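Endoglucanase FnCel5A (Fervidobacterium nodosum, PDB 3NCO) is an endoglucanase of glycosyl hydrolase family 5 that probably hydrolyses internal beta-1,4-glycosidic bonds of cellulose. Local coordinates at residues L137-F142 with P170-I175; L157-L162 with K191-K196. All blocks are in the same frame, centred on the assembly; numbering follows the deposited sequence.

Contact 1 pairs two neighbouring strands of the eight-stranded TIM barrel, 137-140 and 174-177, while contact 2 sets the helix between them, 151-168, against the loop that leads to strand 198-204. Their centres lie 11 Å apart, and the segments alternate along the chain. Two side chains join them directly: Ile141 CD1 packs at 3.7 Å from Tyr158 O, and Val174 CG2 at 3.8 Å from Leu162 CD1. A phosphate, probably from the crystallisation liquor, lies about 4 Å from the Lys191 side chain in contact 2. In TIM-barrel hydrolases the active site is found at the C-terminal ends of the barrel strands, the side to which segment 137-142 leads.

Contact 1. Residues L137-F142 with P170-I175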
loop_
_atom_site.group_PDB
_atom_site.type_symbol
_atom_site.label_atom_id
_atom_site.label_comp_id
_atom_site.label_asym_id
_atom_site.label_seq_id
_atom_site.Cartn_x
_atom_site.Cartn_y
_atom_site.Cartn_z
ATOM N N LEU A 137 -6.913 12.777 -2.216
ATOM C CA LEU A 137 -6.029 11.920 -3.040
ATOM C C LEU A 137 -4.574 12.093 -2.572
ATOM O O LEU A 137 -4.035 13.211 -2.644
ATOM C CB LEU A 137 -6.087 12.306 -4.519
ATOM C CG LEU A 137 -5.132 11.542 -5.453
ATOM C CD1 LEU A 137 -5.503 10.028 -5.562
ATOM C CD2 LEU A 137 -5.114 12.221 -6.832
ATOM N N PHE A 138 -3.958 10.964 -2.211
ATOM C CA PHE A 138 -2.532 10.905 -1.795
ATOM C C PHE A 138 -1.696 10.182 -2.851
ATOM O O PHE A 138 -2.220 9.257 -3.504
ATOM C CB PHE A 138 -2.385 10.078 -0.496
ATOM C CG PHE A 138 -3.078 10.664 0.705
ATOM C CD1 PHE A 138 -3.705 11.880 0.670
ATOM C CD2 PHE A 138 -3.013 9.986 1.919
ATOM C CE1 PHE A 138 -4.404 12.368 1.812
ATOM C CE2 PHE A 138 -3.655 10.473 3.063
ATOM C CZ PHE A 138 -4.377 11.662 3.006
ATOM N N PHE A 139 -0.418 10.578 -3.017
ATOM C CA PHE A 139 0.468 9.843 -3.924
ATOM C C PHE A 139 1.369 8.907 -3.127
ATOM O O PHE A 139 1.616 9.163 -1.941
ATOM C CB PHE A 139 1.402 10.806 -4.654
ATOM C CG PHE A 139 0.689 11.741 -5.595
ATOM C CD1 PHE A 139 -0.612 11.426 -6.001
ATOM C CD2 PHE A 139 1.334 12.895 -6.129
ATOM C CE1 PHE A 139 -1.315 12.236 -6.853
ATOM C CE2 PHE A 139 0.657 13.735 -7.032
ATOM C CZ PHE A 139 -0.672 13.401 -7.423
ATOM N N GLU A 140 1.873 7.839 -3.753
ATOM C CA GLU A 140 2.773 6.913 -3.086
ATOM C C GLU A 140 3.854 6.500 -4.081
ATOM O O GLU A 140 3.553 5.735 -4.986
ATOM C CB GLU A 140 1.985 5.691 -2.621
ATOM C CG GLU A 140 2.934 4.668 -1.943
ATOM C CD GLU A 140 2.266 3.399 -1.441
ATOM O OE1 GLU A 140 1.051 3.243 -1.685
ATOM O OE2 GLU A 140 2.944 2.569 -0.837
ATOM N N ILE A 141 5.064 7.055 -3.945
ATOM C CA ILE A 141 6.078 6.981 -5.002
ATOM C C ILE A 141 6.334 5.590 -5.569
ATOM O O ILE A 141 6.287 5.389 -6.792
ATOM C CB ILE A 141 7.405 7.565 -4.517
ATOM C CG1 ILE A 141 7.173 9.070 -4.364
ATOM C CG2 ILE A 141 8.514 7.394 -5.602
ATOM C CD1 ILE A 141 8.326 9.782 -3.605
ATOM N N PHE A 142 6.567 4.617 -4.675
ATOM C CA PHE A 142 6.845 3.253 -5.135
ATOM C C PHE A 142 6.527 2.214 -4.075
ATOM O O PHE A 142 6.824 2.402 -2.896
ATOM C CB PHE A 142 8.281 3.100 -5.655
ATOM C CG PHE A 142 8.506 1.846 -6.433
ATOM C CD1 PHE A 142 7.799 1.582 -7.630
ATOM C CD2 PHE A 142 9.383 0.888 -5.936
ATOM C CE1 PHE A 142 7.988 0.366 -8.312
ATOM C CE2 PHE A 142 9.615 -0.303 -6.629
ATOM C CZ PHE A 142 8.925 -0.570 -7.803
ATOM N N PRO A 170 2.495 21.085 -4.391
ATOM C CA PRO A 170 3.393 21.502 -3.310
ATOM C C PRO A 170 3.092 20.911 -1.931
ATOM O O PRO A 170 4.016 20.795 -1.114
ATOM C CB PRO A 170 3.254 23.029 -3.266
ATOM C CG PRO A 170 2.182 23.375 -4.155
ATOM C CD PRO A 170 1.771 22.212 -5.002
ATOM N N SER A 171 1.834 20.537 -1.667
ATOM C CA SER A 171 1.477 20.090 -0.301
ATOM C C SER A 171 0.822 18.704 -0.210
ATOM O O SER A 171 0.544 18.215 0.900
ATOM C CB SER A 171 0.565 21.140 0.370
ATOM O OG SER A 171 -0.658 21.271 -0.368
ATOM N N ARG A 172 0.523 18.091 -1.361
ATOM C CA ARG A 172 -0.159 16.796 -1.366
ATOM C C ARG A 172 0.634 15.782 -0.578
ATOM O O ARG A 172 1.876 15.726 -0.662
ATOM C CB ARG A 172 -0.364 16.255 -2.782
ATOM C CG ARG A 172 -1.387 15.077 -2.809
ATOM C CD ARG A 172 -1.615 14.595 -4.245
ATOM N NE ARG A 172 -2.156 15.699 -5.082
ATOM C CZ ARG A 172 -3.419 16.156 -5.039
ATOM N NH1 ARG A 172 -4.328 15.578 -4.237
ATOM N NH2 ARG A 172 -3.755 17.178 -5.810
ATOM N N ILE A 173 -0.088 14.977 0.178
ATOM C CA ILE A 173 0.577 13.901 0.902
ATOM C C ILE A 173 1.303 12.939 -0.065
ATOM O O ILE A 173 0.705 12.454 -1.032
ATOM C CB ILE A 173 -0.402 13.142 1.757
ATOM C CG1 ILE A 173 -0.893 14.026 2.914
ATOM C CG2 ILE A 173 0.264 11.839 2.273
ATOM C CD1 ILE A 173 0.134 14.312 3.981
ATOM N N VAL A 174 2.577 12.641 0.208
ATOM C CA VAL A 174 3.287 11.634 -0.560
ATOM C C VAL A 174 3.763 10.573 0.431
ATOM O O VAL A 174 4.400 10.906 1.464
ATOM C CB VAL A 174 4.498 12.261 -1.300
ATOM C CG1 VAL A 174 5.453 11.155 -1.947
ATOM C CG2 VAL A 174 3.961 13.282 -2.314
ATOM N N ILE A 175 3.464 9.306 0.128
ATOM C CA ILE A 175 3.794 8.193 1.029
ATOM C C ILE A 175 5.092 7.566 0.546
ATOM O O ILE A 175 5.217 7.232 -0.636
ATOM C CB ILE A 175 2.670 7.135 1.016
ATOM C CG1 ILE A 175 1.455 7.715 1.748
ATOM C CG2 ILE A 175 3.081 5.806 1.707
ATOM C CD1 ILE A 175 0.172 7.098 1.295
HETATM O O HOH W 1 6.763 5.078 -1.715
#
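Phe139 is paired in parallel with Val174, and Glu140 with Ile175: Phe139 N donates to Ile173 O at 3.0 Å and Phe139 O accepts from Ile175 N at 2.8 Å. Packing is tight just ahead of the paired residues. There the Arg172 CD methylene sits over the centre of the Phe139 ring, 3.4 Å from its centroid and 10° off the normal, a CH-pi contact. The Arg172 chain bends at chi3 (-60°, placing NE). Its NH1 donates to Leu137 O at 2.9 Å with an N-H...O angle of 165°, the acceptor lying close to the guanidinium plane. Asn169, Tyr133 and Pro134 take further guanidinium N-H groups, so this buried charge is well supplied with acceptors. Ile173 CB covers one face of Phe138, offset toward the rim, 3.9 Å from its centroid.

Toward Phe142 the grip is looser and partly water-mediated. Ile141 N reaches Ile175 O only weakly, at 3.3 Å, and a water bridges Phe142 N and Ile175 O. At Pro170 and Ser171 the chain turns to the surface. Glu140 CG lies 3.8 Å from Ile175 CG2, and its carboxylate forms a salt bridge with Arg59. Phe139 and Val174 point to the other face of the sheet, where Phe139 packs against helices 112-130 and 151-168; Ile141 CD1 meets Val174 CG1 at 3.6 Å. Parallel strands joined through helix 151-168 make this a beta-alpha-beta unit of the TIM barrel.

Contact 2. Residues L157-L162 with K191-K196; sequences LYPKVL and KLVDDK
Tyr158, with chi1 at 90° placing CG, and Val193, with CG1 anti to its carbonyl carbon (chi1 -67°), meet between a TIM-barrel helix and a barrel loop, Tyr158 OH lying 3.8 Å from Val193 CG1. The helix is 151-168, and segment 191-196, which has no regular structure, runs on toward strand 198-204. The one hydrogen bond across the contact is from Tyr158 OH to Lys191 O. It is short, 2.6 Å, and the hydroxyl approaches in the carbonyl plane on a lone pair, at a C=O...O angle of 134°, while the carbonyl oxygen itself lies at the edge of the ring. Leu192 CA follows at 3.2 Å from the same Tyr158 OH, so the backbone passes close by the phenol tip.

Val193 divides its two methyls between neighbours on the helix. CG1 meets Pro159 CG at 3.8 Å, the two side chains crossing at a slant, and CG2 meets Leu162 CD2 at the same distance as these side chains slide past each other in opposite directions. Pro159 also covers Tyr158: its CD stands 3.5 Å above the ring plane, offset toward the rim, at the kink where the proline nitrogen makes no bond to the preceding turn. Asp194 centres an inverse gamma turn, after which Asp195 faces the helix. Its OD2, held in a salt bridge with Arg166 NE, comes tip to tip with Leu162 CD2 at 3.9 Å.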
loop_
_atom_site.group_PDB
_atom_site.type_symbol
_atom_site.label_atom_id
_atom_site.label_comp_id
_atom_site.label_asym_id
_atom_site.label_seq_id
_atom_site.Cartn_x
_atom_site.Cartn_y
_atom_site.Cartn_z
ATOM N N LEU A 157 16.910 8.006 -4.813
ATOM C CA LEU A 157 15.901 8.129 -5.831
ATOM C C LEU A 157 14.604 8.855 -5.439
ATOM O O LEU A 157 14.128 9.732 -6.168
ATOM C CB LEU A 157 15.565 6.702 -6.367
ATOM C CG LEU A 157 14.443 6.628 -7.405
ATOM C CD1 LEU A 157 14.803 7.483 -8.616
ATOM C CD2 LEU A 157 14.232 5.162 -7.836
ATOM N N TYR A 158 13.987 8.425 -4.326
ATOM C CA TYR A 158 12.686 8.942 -3.984
ATOM C C TYR A 158 12.679 10.474 -3.848
ATOM O O TYR A 158 11.703 11.077 -4.299
ATOM C CB TYR A 158 12.022 8.203 -2.792
ATOM C CG TYR A 158 12.311 8.771 -1.425
ATOM C CD1 TYR A 158 13.159 8.101 -0.511
ATOM C CD2 TYR A 158 11.714 9.968 -1.020
ATOM C CE1 TYR A 158 13.426 8.618 0.747
ATOM C CE2 TYR A 158 11.963 10.499 0.247
ATOM C CZ TYR A 158 12.821 9.824 1.114
ATOM O OH TYR A 158 13.035 10.368 2.373
ATOM N N PRO A 159 13.769 11.111 -3.283
ATOM C CA PRO A 159 13.713 12.589 -3.270
ATOM C C PRO A 159 13.715 13.198 -4.653
ATOM O O PRO A 159 13.145 14.286 -4.792
ATOM C CB PRO A 159 14.970 13.001 -2.467
ATOM C CG PRO A 159 15.298 11.752 -1.624
ATOM C CD PRO A 159 15.009 10.632 -2.623
ATOM N N LYS A 160 14.318 12.545 -5.662
ATOM C CA LYS A 160 14.246 13.117 -7.015
ATOM C C LYS A 160 12.814 13.062 -7.513
ATOM O O LYS A 160 12.289 14.040 -8.105
ATOM C CB LYS A 160 15.154 12.356 -7.955
ATOM C CG LYS A 160 16.622 12.447 -7.501
ATOM C CD LYS A 160 17.533 11.685 -8.436
ATOM C CE LYS A 160 18.973 11.748 -7.909
ATOM N NZ LYS A 160 19.851 10.800 -8.654
ATOM N N VAL A 161 12.142 11.943 -7.200
ATOM C CA VAL A 161 10.754 11.813 -7.645
ATOM C C VAL A 161 9.920 12.870 -6.918
ATOM O O VAL A 161 9.118 13.587 -7.538
ATOM C CB VAL A 161 10.198 10.397 -7.384
ATOM C CG1 VAL A 161 8.786 10.378 -7.891
ATOM C CG2 VAL A 161 11.021 9.384 -8.160
ATOM N N LEU A 162 10.121 12.951 -5.598
ATOM C CA LEU A 162 9.384 13.911 -4.754
ATOM C C LEU A 162 9.548 15.349 -5.274
ATOM O O LEU A 162 8.566 16.104 -5.350
ATOM C CB LEU A 162 9.885 13.844 -3.318
ATOM C CG LEU A 162 9.135 14.700 -2.277
ATOM C CD1 LEU A 162 7.633 14.342 -2.253
ATOM C CD2 LEU A 162 9.788 14.458 -0.926
ATOM N N LYS A 191 16.156 7.058 4.990
ATOM C CA LYS A 191 16.582 8.441 5.274
ATOM C C LYS A 191 15.487 9.405 4.809
ATOM O O LYS A 191 15.107 9.388 3.631
ATOM C CB LYS A 191 17.903 8.755 4.576
ATOM C CG LYS A 191 18.387 10.108 4.866
ATOM C CD LYS A 191 19.436 10.577 3.868
ATOM C CE LYS A 191 20.760 9.873 4.091
ATOM N NZ LYS A 191 21.696 10.391 3.045
ATOM N N LEU A 192 14.994 10.237 5.725
ATOM C CA LEU A 192 13.887 11.144 5.406
ATOM C C LEU A 192 14.402 12.423 4.724
ATOM O O LEU A 192 15.611 12.561 4.461
ATOM C CB LEU A 192 13.002 11.392 6.639
ATOM C CG LEU A 192 12.308 10.135 7.164
ATOM C CD1 LEU A 192 11.469 10.454 8.386
ATOM C CD2 LEU A 192 11.377 9.599 6.049
ATOM N N VAL A 193 13.501 13.281 4.326
ATOM C CA VAL A 193 13.852 14.591 3.784
ATOM C C VAL A 193 13.020 15.594 4.570
ATOM O O VAL A 193 12.105 15.204 5.293
ATOM C CB VAL A 193 13.533 14.686 2.285
ATOM C CG1 VAL A 193 14.478 13.733 1.502
ATOM C CG2 VAL A 193 12.108 14.368 2.029
ATOM N N ASP A 194 13.373 16.861 4.463
ATOM C CA ASP A 194 12.663 17.883 5.208
ATOM C C ASP A 194 11.417 18.255 4.445
ATOM O O ASP A 194 11.414 19.239 3.694
ATOM C CB ASP A 194 13.560 19.116 5.360
ATOM C CG ASP A 194 13.015 20.098 6.409
ATOM O OD1 ASP A 194 12.027 19.776 7.128
ATOM O OD2 ASP A 194 13.581 21.185 6.507
ATOM N N ASP A 195 10.364 17.473 4.611
ATOM C CA ASP A 195 9.101 17.736 3.921
ATOM C C ASP A 195 8.058 17.402 4.963
ATOM O O ASP A 195 8.071 16.286 5.531
ATOM C CB ASP A 195 8.975 16.820 2.683
ATOM C CG ASP A 195 7.761 17.172 1.789
ATOM O OD1 ASP A 195 6.613 17.125 2.240
ATOM O OD2 ASP A 195 7.945 17.512 0.608
ATOM N N LYS A 196 7.144 18.351 5.164
ATOM C CA LYS A 196 6.070 18.220 6.159
ATOM C C LYS A 196 4.834 17.487 5.695
ATOM O O LYS A 196 3.901 17.306 6.479
ATOM C CB LYS A 196 5.649 19.592 6.710
ATOM C CG LYS A 196 6.743 20.359 7.468
ATOM C CD LYS A 196 7.789 19.433 8.131
ATOM C CE LYS A 196 8.732 20.231 9.009
ATOM N NZ LYS A 196 7.970 20.883 10.116
#